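Local structure of TRAP dicarboxylate transporter, DctP subunit (Anaerococcus prevoti, 4N91) at residues 95-100 and 180-185; 104-109 and 141-146; 109-114 and 313-318; 131-136 and 322-327. The protein is a solute-binding protein of a TRAP transport system that captures D-glucuronate, in both its alpha and beta forms, between its two lobes, probably for delivery to the membrane transporter. All coordinates share one frame; numbering follows the deposited sequence.

Contact 1. Residues 95-100 and 180-185; sequences SNAILE and PTNVRM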
loop_
_atom_site.group_PDB
_atom_site.type_symbol
_atom_site.label_atom_id
_atom_site.label_comp_id
_atom_site.label_asym_id
_atom_site.label_seq_id
_atom_site.Cartn_x
_atom_site.Cartn_y
_atom_site.Cartn_z
ATOM N N SER A 95 4.121 -0.144 -1.883
ATOM C CA SER A 95 2.841 -0.814 -1.787
ATOM C C SER A 95 2.997 -2.274 -2.151
ATOM O O SER A 95 3.746 -2.634 -3.067
ATOM C CB SER A 95 1.821 -0.177 -2.728
ATOM O OG SER A 95 0.583 -0.857 -2.682
ATOM N N ASN A 96 2.295 -3.122 -1.430
ATOM C CA ASN A 96 2.297 -4.548 -1.739
ATOM C C ASN A 96 1.914 -4.781 -3.209
ATOM O O ASN A 96 2.328 -5.772 -3.830
ATOM C CB ASN A 96 1.302 -5.244 -0.832
ATOM C CG ASN A 96 1.478 -6.730 -0.810
ATOM O OD1 ASN A 96 2.308 -7.247 -0.078
ATOM N ND2 ASN A 96 0.705 -7.424 -1.616
ATOM N N ALA A 97 1.103 -3.876 -3.756
ATOM C CA ALA A 97 0.628 -4.005 -5.132
ATOM C C ALA A 97 1.789 -4.220 -6.103
ATOM O O ALA A 97 1.668 -4.979 -7.056
ATOM C CB ALA A 97 -0.183 -2.773 -5.536
ATOM N N ILE A 98 2.895 -3.510 -5.913
ATOM C CA ILE A 98 3.988 -3.596 -6.870
ATOM C C ILE A 98 5.004 -4.681 -6.545
ATOM O O ILE A 98 5.763 -5.101 -7.400
ATOM C CB ILE A 98 4.711 -2.249 -7.106
ATOM C CG1 ILE A 98 5.510 -1.837 -5.884
ATOM C CG2 ILE A 98 3.700 -1.129 -7.567
ATOM C CD1 ILE A 98 6.491 -0.720 -6.152
ATOM N N LEU A 99 4.992 -5.185 -5.318
ATOM C CA LEU A 99 5.981 -6.179 -4.925
ATOM C C LEU A 99 5.723 -7.526 -5.586
ATOM O O LEU A 99 6.641 -8.318 -5.741
ATOM C CB LEU A 99 6.042 -6.325 -3.423
ATOM C CG LEU A 99 6.553 -5.059 -2.714
ATOM C CD1 LEU A 99 6.544 -5.286 -1.218
ATOM C CD2 LEU A 99 7.941 -4.662 -3.175
ATOM N N GLU A 100 4.489 -7.768 -6.021
ATOM C CA GLU A 100 4.170 -9.007 -6.728
ATOM C C GLU A 100 4.944 -9.193 -8.026
ATOM O O GLU A 100 5.038 -10.295 -8.509
ATOM C CB GLU A 100 2.663 -9.109 -6.987
ATOM C CG GLU A 100 2.126 -8.076 -7.948
ATOM C CD GLU A 100 0.626 -8.201 -8.213
ATOM O OE1 GLU A 100 -0.101 -8.862 -7.423
ATOM O OE2 GLU A 100 0.180 -7.612 -9.221
ATOM N N PRO A 180 0.093 -6.334 -12.080
ATOM C CA PRO A 180 -0.731 -7.176 -12.973
ATOM C C PRO A 180 -2.052 -7.618 -12.349
ATOM O O PRO A 180 -3.045 -7.736 -13.069
ATOM C CB PRO A 180 0.175 -8.351 -13.308
ATOM C CG PRO A 180 1.596 -7.815 -13.081
ATOM C CD PRO A 180 1.478 -6.823 -11.958
ATOM N N THR A 181 -2.090 -7.789 -11.037
ATOM C CA THR A 181 -3.339 -8.151 -10.368
ATOM C C THR A 181 -4.402 -7.077 -10.574
ATOM O O THR A 181 -5.540 -7.365 -10.975
ATOM C CB THR A 181 -3.100 -8.389 -8.862
ATOM O OG1 THR A 181 -2.370 -9.596 -8.711
ATOM C CG2 THR A 181 -4.422 -8.466 -8.116
ATOM N N ASN A 182 -4.016 -5.818 -10.378
ATOM C CA ASN A 182 -4.951 -4.725 -10.557
ATOM C C ASN A 182 -5.354 -4.514 -12.002
ATOM O O ASN A 182 -6.484 -4.118 -12.280
ATOM C CB ASN A 182 -4.424 -3.439 -9.920
ATOM C CG ASN A 182 -4.553 -3.480 -8.407
ATOM O OD1 ASN A 182 -3.690 -4.000 -7.717
ATOM N ND2 ASN A 182 -5.671 -2.968 -7.896
ATOM N N VAL A 183 -4.443 -4.744 -12.933
ATOM C CA VAL A 183 -4.835 -4.683 -14.337
ATOM C C VAL A 183 -5.935 -5.714 -14.639
ATOM O O VAL A 183 -6.947 -5.403 -15.269
ATOM C CB VAL A 183 -3.641 -4.895 -15.241
ATOM C CG1 VAL A 183 -4.087 -5.059 -16.698
ATOM C CG2 VAL A 183 -2.678 -3.725 -15.088
ATOM N N ARG A 184 -5.735 -6.952 -14.185
ATOM C CA ARG A 184 -6.727 -7.995 -14.384
ATOM C C ARG A 184 -8.056 -7.646 -13.698
ATOM O O ARG A 184 -9.121 -7.900 -14.237
ATOM C CB ARG A 184 -6.200 -9.340 -13.885
ATOM C CG ARG A 184 -7.166 -10.483 -14.032
ATOM C CD ARG A 184 -7.523 -10.780 -15.465
ATOM N NE ARG A 184 -8.358 -11.981 -15.523
ATOM C CZ ARG A 184 -9.237 -12.242 -16.482
ATOM N NH1 ARG A 184 -9.398 -11.398 -17.500
ATOM N NH2 ARG A 184 -9.960 -13.355 -16.419
HETATM N N MSE A 185 -7.990 -7.056 -12.511
HETATM C CA MSE A 185 -9.201 -6.636 -11.824
HETATM C C MSE A 185 -9.992 -5.650 -12.690
HETATM O O MSE A 185 -11.228 -5.737 -12.776
HETATM C CB MSE A 185 -8.856 -5.994 -10.479
HETATM C CG MSE A 185 -10.085 -5.660 -9.659
HETATM SE SE MSE A 185 -9.605 -4.702 -8.008
HETATM C CE MSE A 185 -9.162 -2.956 -8.793
#
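Glu-100, just past the short helix 96-99, comes to the first turn of helix 180-188, its CA lying 8.1 Å from that of Pro-180; Ala-97 and Thr-181 have a similar CA spacing. Ser-95, a residue of the glucuronate pocket, caps the start of the shorter helix, its OG accepting from Ala-97 N. CG of Glu-100 sits between its own backbone N and carbonyl carbon (chi1 67°), and from there an extended chain carries the carboxylate across. The two oxygens grip Thr-181: OE1 of Glu-100 accepts from OG1 of Thr-181 at 2.7 Å, and OE2 of Glu-100 accepts from N of Thr-181 at 2.9 Å in a nearly straight bond (170°). Both donors arrive on the syn side, somewhat out of the carboxylate plane. The Pro-180 ring runs counter to the glutamate chain, its CD 3.1 Å from Glu-100 OE2, while CB of Ala-97 rests 4.3 Å from OD1 of Asn-182, whose ND2 is held by Gln-238. Asn-110 ND2 also bonds OE1 and Ser-179 OG bonds OE2, giving each buried oxygen two partners. A glutamine here would probably turn an NH2 group toward Asn-110 ND2 or Thr-181 N, leaving that donor without an acceptor, and lose the negative charge. That charge lies at the N-terminal end of helix 180-188, where the helix dipole is likely to stabilise it.

Contact 2. Residues 104-109 and 141-146; sequences DVWEIF and GGFEGV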
loop_
_atom_site.group_PDB
_atom_site.type_symbol
_atom_site.label_atom_id
_atom_site.label_comp_id
_atom_site.label_asym_id
_atom_site.label_seq_id
_atom_site.Cartn_x
_atom_site.Cartn_y
_atom_site.Cartn_z
ATOM N N ASP A 104 6.150 -13.536 -6.852
ATOM C CA ASP A 104 4.716 -13.747 -6.970
ATOM C C ASP A 104 3.988 -14.014 -5.650
ATOM O O ASP A 104 2.776 -13.862 -5.592
ATOM C CB ASP A 104 4.398 -14.861 -7.981
ATOM C CG ASP A 104 4.837 -16.250 -7.526
ATOM O OD1 ASP A 104 5.171 -16.484 -6.342
ATOM O OD2 ASP A 104 4.820 -17.159 -8.389
ATOM N N VAL A 105 4.690 -14.424 -4.597
ATOM C CA VAL A 105 3.990 -14.726 -3.363
ATOM C C VAL A 105 3.366 -13.473 -2.728
ATOM O O VAL A 105 2.415 -13.576 -1.954
ATOM C CB VAL A 105 4.865 -15.481 -2.350
ATOM C CG1 VAL A 105 5.756 -14.544 -1.577
ATOM C CG2 VAL A 105 3.981 -16.273 -1.396
ATOM N N TRP A 106 3.872 -12.291 -3.064
ATOM C CA TRP A 106 3.254 -11.064 -2.515
ATOM C C TRP A 106 1.810 -10.885 -3.004
ATOM O O TRP A 106 1.028 -10.129 -2.416
ATOM C CB TRP A 106 4.050 -9.811 -2.848
ATOM C CG TRP A 106 5.432 -9.739 -2.298
ATOM C CD1 TRP A 106 6.578 -10.126 -2.933
ATOM C CD2 TRP A 106 5.840 -9.202 -1.036
ATOM N NE1 TRP A 106 7.663 -9.875 -2.146
ATOM C CE2 TRP A 106 7.246 -9.325 -0.970
ATOM C CE3 TRP A 106 5.162 -8.633 0.044
ATOM C CZ2 TRP A 106 7.984 -8.891 0.127
ATOM C CZ3 TRP A 106 5.895 -8.218 1.137
ATOM C CH2 TRP A 106 7.286 -8.344 1.167
ATOM N N GLU A 107 1.461 -11.585 -4.080
ATOM C CA GLU A 107 0.116 -11.546 -4.661
ATOM C C GLU A 107 -0.965 -11.756 -3.638
ATOM O O GLU A 107 -2.081 -11.305 -3.837
ATOM C CB GLU A 107 -0.057 -12.699 -5.662
ATOM C CG GLU A 107 0.503 -12.450 -6.996
ATOM C CD GLU A 107 0.498 -13.688 -7.864
ATOM O OE1 GLU A 107 0.433 -14.855 -7.344
ATOM O OE2 GLU A 107 0.593 -13.485 -9.086
ATOM N N ILE A 108 -0.666 -12.512 -2.589
ATOM C CA ILE A 108 -1.692 -12.872 -1.609
ATOM C C ILE A 108 -2.468 -11.656 -1.075
ATOM O O ILE A 108 -3.707 -11.677 -1.011
ATOM C CB ILE A 108 -1.097 -13.728 -0.449
ATOM C CG1 ILE A 108 -2.182 -14.166 0.535
ATOM C CG2 ILE A 108 0.009 -12.999 0.309
ATOM C CD1 ILE A 108 -3.182 -15.085 -0.034
ATOM N N PHE A 109 -1.751 -10.607 -0.699
ATOM C CA PHE A 109 -2.420 -9.437 -0.099
ATOM C C PHE A 109 -2.995 -8.463 -1.136
ATOM O O PHE A 109 -3.567 -7.440 -0.767
ATOM C CB PHE A 109 -1.495 -8.677 0.845
ATOM C CG PHE A 109 -0.902 -9.518 1.931
ATOM C CD1 PHE A 109 -1.693 -10.347 2.710
ATOM C CD2 PHE A 109 0.456 -9.484 2.178
ATOM C CE1 PHE A 109 -1.121 -11.111 3.703
ATOM C CE2 PHE A 109 1.019 -10.260 3.176
ATOM C CZ PHE A 109 0.235 -11.077 3.917
ATOM N N GLY A 141 16.416 -11.319 -4.330
ATOM C CA GLY A 141 16.248 -10.138 -5.144
ATOM C C GLY A 141 16.768 -8.871 -4.471
ATOM O O GLY A 141 16.675 -7.776 -5.030
ATOM N N GLY A 142 17.309 -9.016 -3.262
ATOM C CA GLY A 142 18.052 -7.952 -2.627
ATOM C C GLY A 142 17.358 -7.251 -1.460
ATOM O O GLY A 142 17.947 -6.370 -0.858
ATOM N N PHE A 143 16.138 -7.650 -1.126
ATOM C CA PHE A 143 15.444 -7.006 -0.011
ATOM C C PHE A 143 14.521 -7.930 0.780
ATOM O O PHE A 143 14.138 -9.017 0.332
ATOM C CB PHE A 143 14.661 -5.782 -0.516
ATOM C CG PHE A 143 13.536 -6.102 -1.471
ATOM C CD1 PHE A 143 12.270 -6.426 -1.012
ATOM C CD2 PHE A 143 13.736 -6.021 -2.846
ATOM C CE1 PHE A 143 11.228 -6.696 -1.898
ATOM C CE2 PHE A 143 12.714 -6.292 -3.740
ATOM C CZ PHE A 143 11.454 -6.611 -3.279
ATOM N N GLU A 144 14.158 -7.485 1.978
ATOM C CA GLU A 144 13.140 -8.178 2.739
ATOM C C GLU A 144 12.242 -7.181 3.440
ATOM O O GLU A 144 12.662 -6.057 3.779
ATOM C CB GLU A 144 13.747 -9.178 3.707
ATOM C CG GLU A 144 14.310 -8.627 4.957
ATOM C CD GLU A 144 14.894 -9.725 5.862
ATOM O OE1 GLU A 144 14.574 -10.921 5.686
ATOM O OE2 GLU A 144 15.700 -9.383 6.737
ATOM N N GLY A 145 10.992 -7.592 3.626
ATOM C CA GLY A 145 10.026 -6.799 4.372
ATOM C C GLY A 145 10.365 -6.862 5.839
ATOM O O GLY A 145 10.747 -7.917 6.352
ATOM N N VAL A 146 10.242 -5.725 6.515
ATOM C CA VAL A 146 10.507 -5.663 7.943
ATOM C C VAL A 146 9.289 -5.273 8.783
ATOM O O VAL A 146 9.227 -5.621 9.979
ATOM C CB VAL A 146 11.692 -4.731 8.276
ATOM C CG1 VAL A 146 12.991 -5.303 7.679
ATOM C CG2 VAL A 146 11.413 -3.289 7.847
#
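Trp-106 reaches toward Phe-143 and Gly-145 from a 3-10 turn, its CB already directed at the strand beyond. With CG placed anti to the carbonyl carbon (chi1 -63°), the indole passes between Leu-99 and Ile-134: CG of Trp-106 packs on CB of Leu-99, and on the five-membered ring CD1 of Trp-106 is 3.3 Å from the carbonyl O of Leu-99. Farther round that ring, NE1 is satisfied by a hydrogen bond with OG1 of Thr-138. The partner strand is 143-149, an outermost strand of the five-stranded mixed sheet of this periplasmic binding protein fold; it pairs antiparallel with strand 242-247, and the indole bridges from the loop after helix 96-99 to this strand. On the six-membered ring, CZ3 of Trp-106 packs on CG2 of Ile-134. CZ2 of Trp-106 comes to the edge of the Phe-143 ring, near its plane, 4.4 Å from CE1 of Phe-143. At the tip, CH2 of Trp-106 points its edge at CA of Gly-145, 4.5 Å away. Gly-145 has no side chain to push the ring back; a beta carbon there would make a tight approach to Trp-106 CH2, and the backbone N of Gly-145 is bonded to Phe-135.

Contact 3. Residues 109-114 and 313-318; sequences FNLPYL and EVLERN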
loop_
_atom_site.group_PDB
_atom_site.type_symbol
_atom_site.label_atom_id
_atom_site.label_comp_id
_atom_site.label_asym_id
_atom_site.label_seq_id
_atom_site.Cartn_x
_atom_site.Cartn_y
_atom_site.Cartn_z
ATOM N N PHE A 109 -1.751 -10.607 -0.699
ATOM C CA PHE A 109 -2.420 -9.437 -0.099
ATOM C C PHE A 109 -2.995 -8.463 -1.136
ATOM O O PHE A 109 -3.567 -7.440 -0.767
ATOM C CB PHE A 109 -1.495 -8.677 0.845
ATOM C CG PHE A 109 -0.902 -9.518 1.931
ATOM C CD1 PHE A 109 -1.693 -10.347 2.710
ATOM C CD2 PHE A 109 0.456 -9.484 2.178
ATOM C CE1 PHE A 109 -1.121 -11.111 3.703
ATOM C CE2 PHE A 109 1.019 -10.260 3.176
ATOM C CZ PHE A 109 0.235 -11.077 3.917
ATOM N N ASN A 110 -2.839 -8.771 -2.414
ATOM C CA ASN A 110 -3.445 -7.971 -3.493
ATOM C C ASN A 110 -4.787 -8.512 -3.972
ATOM O O ASN A 110 -5.425 -7.913 -4.840
ATOM C CB ASN A 110 -2.486 -7.865 -4.676
ATOM C CG ASN A 110 -1.224 -7.117 -4.312
ATOM O OD1 ASN A 110 -1.253 -6.262 -3.424
ATOM N ND2 ASN A 110 -0.110 -7.466 -4.945
ATOM N N LEU A 111 -5.237 -9.624 -3.398
ATOM C CA LEU A 111 -6.511 -10.209 -3.798
ATOM C C LEU A 111 -7.664 -9.289 -3.399
ATOM O O LEU A 111 -7.712 -8.819 -2.279
ATOM C CB LEU A 111 -6.704 -11.579 -3.140
ATOM C CG LEU A 111 -5.715 -12.665 -3.572
ATOM C CD1 LEU A 111 -5.940 -13.954 -2.771
ATOM C CD2 LEU A 111 -5.856 -12.916 -5.060
ATOM N N PRO A 112 -8.607 -9.043 -4.314
ATOM C CA PRO A 112 -9.785 -8.246 -3.975
ATOM C C PRO A 112 -10.715 -8.964 -3.005
ATOM O O PRO A 112 -10.849 -10.204 -3.055
ATOM C CB PRO A 112 -10.495 -8.069 -5.322
ATOM C CG PRO A 112 -9.514 -8.488 -6.355
ATOM C CD PRO A 112 -8.611 -9.469 -5.720
ATOM N N TYR A 113 -11.323 -8.178 -2.122
ATOM C CA TYR A 113 -12.310 -8.670 -1.176
ATOM C C TYR A 113 -11.782 -9.866 -0.412
ATOM O O TYR A 113 -12.472 -10.871 -0.227
ATOM C CB TYR A 113 -13.610 -8.978 -1.907
ATOM C CG TYR A 113 -14.181 -7.735 -2.524
ATOM C CD1 TYR A 113 -14.686 -6.722 -1.725
ATOM C CD2 TYR A 113 -14.177 -7.540 -3.894
ATOM C CE1 TYR A 113 -15.195 -5.566 -2.277
ATOM C CE2 TYR A 113 -14.683 -6.398 -4.455
ATOM C CZ TYR A 113 -15.182 -5.404 -3.643
ATOM O OH TYR A 113 -15.673 -4.236 -4.200
ATOM N N LEU A 114 -10.553 -9.720 0.054
ATOM C CA LEU A 114 -9.865 -10.783 0.757
ATOM C C LEU A 114 -10.197 -10.727 2.230
ATOM O O LEU A 114 -10.471 -11.760 2.849
ATOM C CB LEU A 114 -8.355 -10.655 0.547
ATOM C CG LEU A 114 -7.496 -11.599 1.369
ATOM C CD1 LEU A 114 -7.782 -13.038 0.952
ATOM C CD2 LEU A 114 -6.030 -11.236 1.182
ATOM N N GLU A 313 -8.278 -17.565 -10.121
ATOM C CA GLU A 313 -7.182 -17.675 -11.071
ATOM C C GLU A 313 -5.846 -17.594 -10.366
ATOM O O GLU A 313 -4.924 -18.334 -10.665
ATOM C CB GLU A 313 -7.256 -16.525 -12.096
ATOM C CG GLU A 313 -8.375 -16.662 -13.104
ATOM C CD GLU A 313 -8.693 -15.357 -13.840
ATOM O OE1 GLU A 313 -7.882 -14.397 -13.799
ATOM O OE2 GLU A 313 -9.779 -15.293 -14.465
ATOM N N VAL A 314 -5.735 -16.655 -9.443
ATOM C CA VAL A 314 -4.466 -16.401 -8.764
ATOM C C VAL A 314 -4.124 -17.601 -7.903
ATOM O O VAL A 314 -2.983 -18.079 -7.905
ATOM C CB VAL A 314 -4.515 -15.109 -7.938
ATOM C CG1 VAL A 314 -3.362 -15.031 -6.943
ATOM C CG2 VAL A 314 -4.520 -13.894 -8.860
ATOM N N LEU A 315 -5.110 -18.115 -7.173
ATOM C CA LEU A 315 -4.852 -19.247 -6.288
ATOM C C LEU A 315 -4.502 -20.500 -7.085
ATOM O O LEU A 315 -3.612 -21.274 -6.695
ATOM C CB LEU A 315 -6.054 -19.522 -5.394
ATOM C CG LEU A 315 -6.343 -18.470 -4.325
ATOM C CD1 LEU A 315 -7.595 -18.837 -3.534
ATOM C CD2 LEU A 315 -5.168 -18.274 -3.383
ATOM N N GLU A 316 -5.195 -20.709 -8.199
ATOM C CA GLU A 316 -4.947 -21.895 -9.026
ATOM C C GLU A 316 -3.554 -21.881 -9.625
ATOM O O GLU A 316 -2.943 -22.933 -9.802
ATOM C CB GLU A 316 -5.957 -22.001 -10.168
ATOM C CG GLU A 316 -7.306 -22.543 -9.752
ATOM C CD GLU A 316 -8.381 -22.367 -10.825
ATOM O OE1 GLU A 316 -8.163 -21.589 -11.784
ATOM O OE2 GLU A 316 -9.446 -23.016 -10.700
ATOM N N ARG A 317 -3.051 -20.699 -9.950
ATOM C CA ARG A 317 -1.775 -20.596 -10.637
ATOM C C ARG A 317 -0.596 -20.661 -9.692
ATOM O O ARG A 317 0.499 -21.044 -10.091
ATOM C CB ARG A 317 -1.724 -19.319 -11.487
ATOM C CG ARG A 317 -2.690 -19.409 -12.657
ATOM C CD ARG A 317 -2.824 -18.132 -13.476
ATOM N NE ARG A 317 -3.895 -18.280 -14.469
ATOM C CZ ARG A 317 -4.565 -17.271 -15.024
ATOM N NH1 ARG A 317 -5.522 -17.524 -15.914
ATOM N NH2 ARG A 317 -4.291 -16.013 -14.695
ATOM N N ASN A 318 -0.818 -20.300 -8.436
ATOM C CA ASN A 318 0.276 -20.194 -7.479
ATOM C C ASN A 318 -0.036 -21.015 -6.224
ATOM O O ASN A 318 -0.703 -20.538 -5.304
ATOM C CB ASN A 318 0.503 -18.749 -7.090
ATOM C CG ASN A 318 1.747 -18.579 -6.278
ATOM O OD1 ASN A 318 2.344 -19.554 -5.842
ATOM N ND2 ASN A 318 2.144 -17.335 -6.055
#
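Leu-111 and Val-314 form the apolar heart of this contact, their CA atoms 8.2 Å apart and both CB atoms directed across the gap. Its CG lying beside the backbone N (chi1 -65°), the leucine sends its CD2 branch against the beta-branched fork of the valine. CD2 of Leu-111 stands 3.8 Å from CG1 of Val-314 and 4.1 Å from CG2 of Val-314, so one methyl meets both arms of the fork. The other branch has a looser neighbour, CD1 of Leu-111 lying 4.4 Å from CD2 of Leu-315, one residue farther along the helix. No hydrogen bond joins the two segments, and the polar groups nearby look elsewhere: the carbonyl O of Asn-110 accepts from NE2 of Gln-238, while ND2 of Asn-318 bonds OE1 of Glu-107. Within the helix, Arg-317 N bonds to the carbonyl O of Glu-313. Asn-318 is the first residue to leave helical geometry. Segment 109-114, which has no regular structure, runs along helix 301-317, from Leu-111 near its C-terminal end back to Tyr-113 on Phe-303 and Val-304. Between them, Pro-112 continues the packing on Val-307 and Leu-310 of the same helix, and both Leu-114 and Leu-315 touch Tyr-325, bringing helix 322-334 into the cluster.

Contact 4. Residues 131-136 and 322-327; sequences VKPIFE and APFYDA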
loop_
_atom_site.group_PDB
_atom_site.type_symbol
_atom_site.label_atom_id
_atom_site.label_comp_id
_atom_site.label_asym_id
_atom_site.label_seq_id
_atom_site.Cartn_x
_atom_site.Cartn_y
_atom_site.Cartn_z
ATOM N N VAL A 131 3.046 -13.339 7.809
ATOM C CA VAL A 131 3.820 -12.342 7.044
ATOM C C VAL A 131 5.300 -12.694 6.868
ATOM O O VAL A 131 5.887 -12.362 5.848
ATOM C CB VAL A 131 3.671 -10.899 7.603
ATOM C CG1 VAL A 131 2.233 -10.450 7.500
ATOM C CG2 VAL A 131 4.181 -10.797 9.049
ATOM N N LYS A 132 5.919 -13.381 7.824
ATOM C CA LYS A 132 7.359 -13.587 7.712
ATOM C C LYS A 132 7.808 -14.332 6.454
ATOM O O LYS A 132 8.767 -13.917 5.816
ATOM C CB LYS A 132 7.940 -14.214 8.982
ATOM C CG LYS A 132 8.787 -13.202 9.750
ATOM C CD LYS A 132 8.732 -13.325 11.275
ATOM C CE LYS A 132 9.627 -12.242 11.897
ATOM N NZ LYS A 132 9.637 -12.215 13.387
ATOM N N PRO A 133 7.110 -15.414 6.072
ATOM C CA PRO A 133 7.490 -16.111 4.834
ATOM C C PRO A 133 7.336 -15.235 3.597
ATOM O O PRO A 133 8.117 -15.369 2.648
ATOM C CB PRO A 133 6.508 -17.281 4.771
ATOM C CG PRO A 133 6.095 -17.484 6.149
ATOM C CD PRO A 133 6.094 -16.155 6.825
ATOM N N ILE A 134 6.355 -14.343 3.627
ATOM C CA ILE A 134 6.130 -13.429 2.520
ATOM C C ILE A 134 7.234 -12.367 2.506
ATOM O O ILE A 134 7.871 -12.130 1.474
ATOM C CB ILE A 134 4.755 -12.754 2.627
ATOM C CG1 ILE A 134 3.655 -13.796 2.793
ATOM C CG2 ILE A 134 4.471 -11.882 1.405
ATOM C CD1 ILE A 134 3.496 -14.709 1.622
ATOM N N PHE A 135 7.460 -11.753 3.659
ATOM C CA PHE A 135 8.448 -10.676 3.794
ATOM C C PHE A 135 9.869 -11.138 3.431
ATOM O O PHE A 135 10.687 -10.347 2.967
ATOM C CB PHE A 135 8.455 -10.125 5.226
ATOM C CG PHE A 135 7.262 -9.260 5.577
ATOM C CD1 PHE A 135 6.196 -9.104 4.709
ATOM C CD2 PHE A 135 7.230 -8.598 6.790
ATOM C CE1 PHE A 135 5.121 -8.298 5.058
ATOM C CE2 PHE A 135 6.155 -7.803 7.134
ATOM C CZ PHE A 135 5.122 -7.653 6.277
ATOM N N GLU A 136 10.157 -12.416 3.635
ATOM C CA GLU A 136 11.486 -12.973 3.372
ATOM C C GLU A 136 11.642 -13.556 1.973
ATOM O O GLU A 136 12.714 -14.019 1.612
ATOM C CB GLU A 136 11.805 -14.057 4.407
ATOM C CG GLU A 136 11.903 -13.514 5.814
ATOM C CD GLU A 136 12.037 -14.589 6.873
ATOM O OE1 GLU A 136 12.190 -15.780 6.525
ATOM O OE2 GLU A 136 11.979 -14.221 8.068
ATOM N N ALA A 322 -2.333 -21.017 -1.094
ATOM C CA ALA A 322 -3.456 -21.639 -0.404
ATOM C C ALA A 322 -3.323 -21.622 1.125
ATOM O O ALA A 322 -4.264 -21.282 1.815
ATOM C CB ALA A 322 -3.659 -23.069 -0.920
ATOM N N PRO A 323 -2.162 -22.011 1.666
ATOM C CA PRO A 323 -2.118 -22.071 3.134
ATOM C C PRO A 323 -2.196 -20.693 3.807
ATOM O O PRO A 323 -2.715 -20.578 4.928
ATOM C CB PRO A 323 -0.778 -22.772 3.419
ATOM C CG PRO A 323 0.003 -22.607 2.186
ATOM C CD PRO A 323 -0.955 -22.572 1.049
ATOM N N PHE A 324 -1.706 -19.662 3.123
ATOM C CA PHE A 324 -1.850 -18.288 3.605
ATOM C C PHE A 324 -3.310 -17.856 3.531
ATOM O O PHE A 324 -3.860 -17.268 4.473
ATOM C CB PHE A 324 -0.974 -17.330 2.794
ATOM C CG PHE A 324 0.490 -17.622 2.922
ATOM C CD1 PHE A 324 1.215 -17.147 4.004
ATOM C CD2 PHE A 324 1.133 -18.400 1.982
ATOM C CE1 PHE A 324 2.560 -17.416 4.123
ATOM C CE2 PHE A 324 2.475 -18.687 2.103
ATOM C CZ PHE A 324 3.187 -18.208 3.185
ATOM N N TYR A 325 -3.935 -18.159 2.401
ATOM C CA TYR A 325 -5.362 -17.891 2.235
ATOM C C TYR A 325 -6.194 -18.578 3.311
ATOM O O TYR A 325 -7.087 -17.952 3.876
ATOM C CB TYR A 325 -5.805 -18.336 0.851
ATOM C CG TYR A 325 -7.206 -17.925 0.470
ATOM C CD1 TYR A 325 -7.475 -16.645 -0.005
ATOM C CD2 TYR A 325 -8.249 -18.825 0.536
ATOM C CE1 TYR A 325 -8.762 -16.278 -0.380
ATOM C CE2 TYR A 325 -9.533 -18.467 0.160
ATOM C CZ TYR A 325 -9.785 -17.212 -0.295
ATOM O OH TYR A 325 -11.086 -16.902 -0.646
ATOM N N ASP A 326 -5.886 -19.850 3.610
ATOM C CA ASP A 326 -6.593 -20.581 4.678
ATOM C C ASP A 326 -6.476 -19.865 6.016
ATOM O O ASP A 326 -7.457 -19.750 6.760
ATOM C CB ASP A 326 -6.048 -21.997 4.851
ATOM C CG ASP A 326 -6.301 -22.880 3.651
ATOM O OD1 ASP A 326 -7.215 -22.590 2.851
ATOM O OD2 ASP A 326 -5.564 -23.873 3.513
ATOM N N ALA A 327 -5.271 -19.404 6.324
ATOM C CA ALA A 327 -5.013 -18.760 7.596
ATOM C C ALA A 327 -5.773 -17.447 7.675
ATOM O O ALA A 327 -6.313 -17.093 8.716
ATOM C CB ALA A 327 -3.515 -18.539 7.782
#
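Helices 128-135 and 322-334, the latter the last helix of the modelled chain, meet where Phe-324 is inserted against Pro-133 and Ile-134. CB of Phe-324 is directed toward the other helix. Ile-134 approaches from the opposite direction and lays its CD1 methyl over one face: the atom is 3.9 Å from the centroid of the Phe-324 ring and 15° off its normal, a CH-pi contact. Pro-133 comes instead to the edge, in the ring plane, its CB 3.8 Å from CZ of Phe-324. As a proline it offers no N-H to the turn before, and helix 128-135 is kinked there. Replacing the Phe-324 ring by an alanine methyl is likely to strip Ile-134 CD1 and Pro-133 CB of their partner and open a gap between the helices. Beyond Phe-324, Ile-134 also packs on Val-105 and Trp-106. Away from the sugar site, this is helix-to-helix apolar packing in which one aromatic ring takes a CH-pi methyl on its face and a proline at its rim.

Contact 1 lies closest to the sugar: Ser-95 belongs to the glucuronate pocket, and the Ala-97 side chain is about 7 Å from the ligand. Contact 2, with Trp-106 about 12 Å from the ligand, is tied to contact 1 by Asn-96 ND2 and Trp-106 O, 2.8 Å apart. Contact 3 shares Phe-109 with contact 2 and joins contact 1 through a salt bridge of 2.8 Å between Arg-184 NH2 and Glu-313 OE2. Contact 4 is the farthest from contact 1, centres about 17 Å apart, yet it packs on contact 2, Val-105 CG2 being 3.4 Å from Ile-134 CD1, and on contact 3 through Tyr-325. The loop running through 104-114 thus links the pocket side to the outer helices.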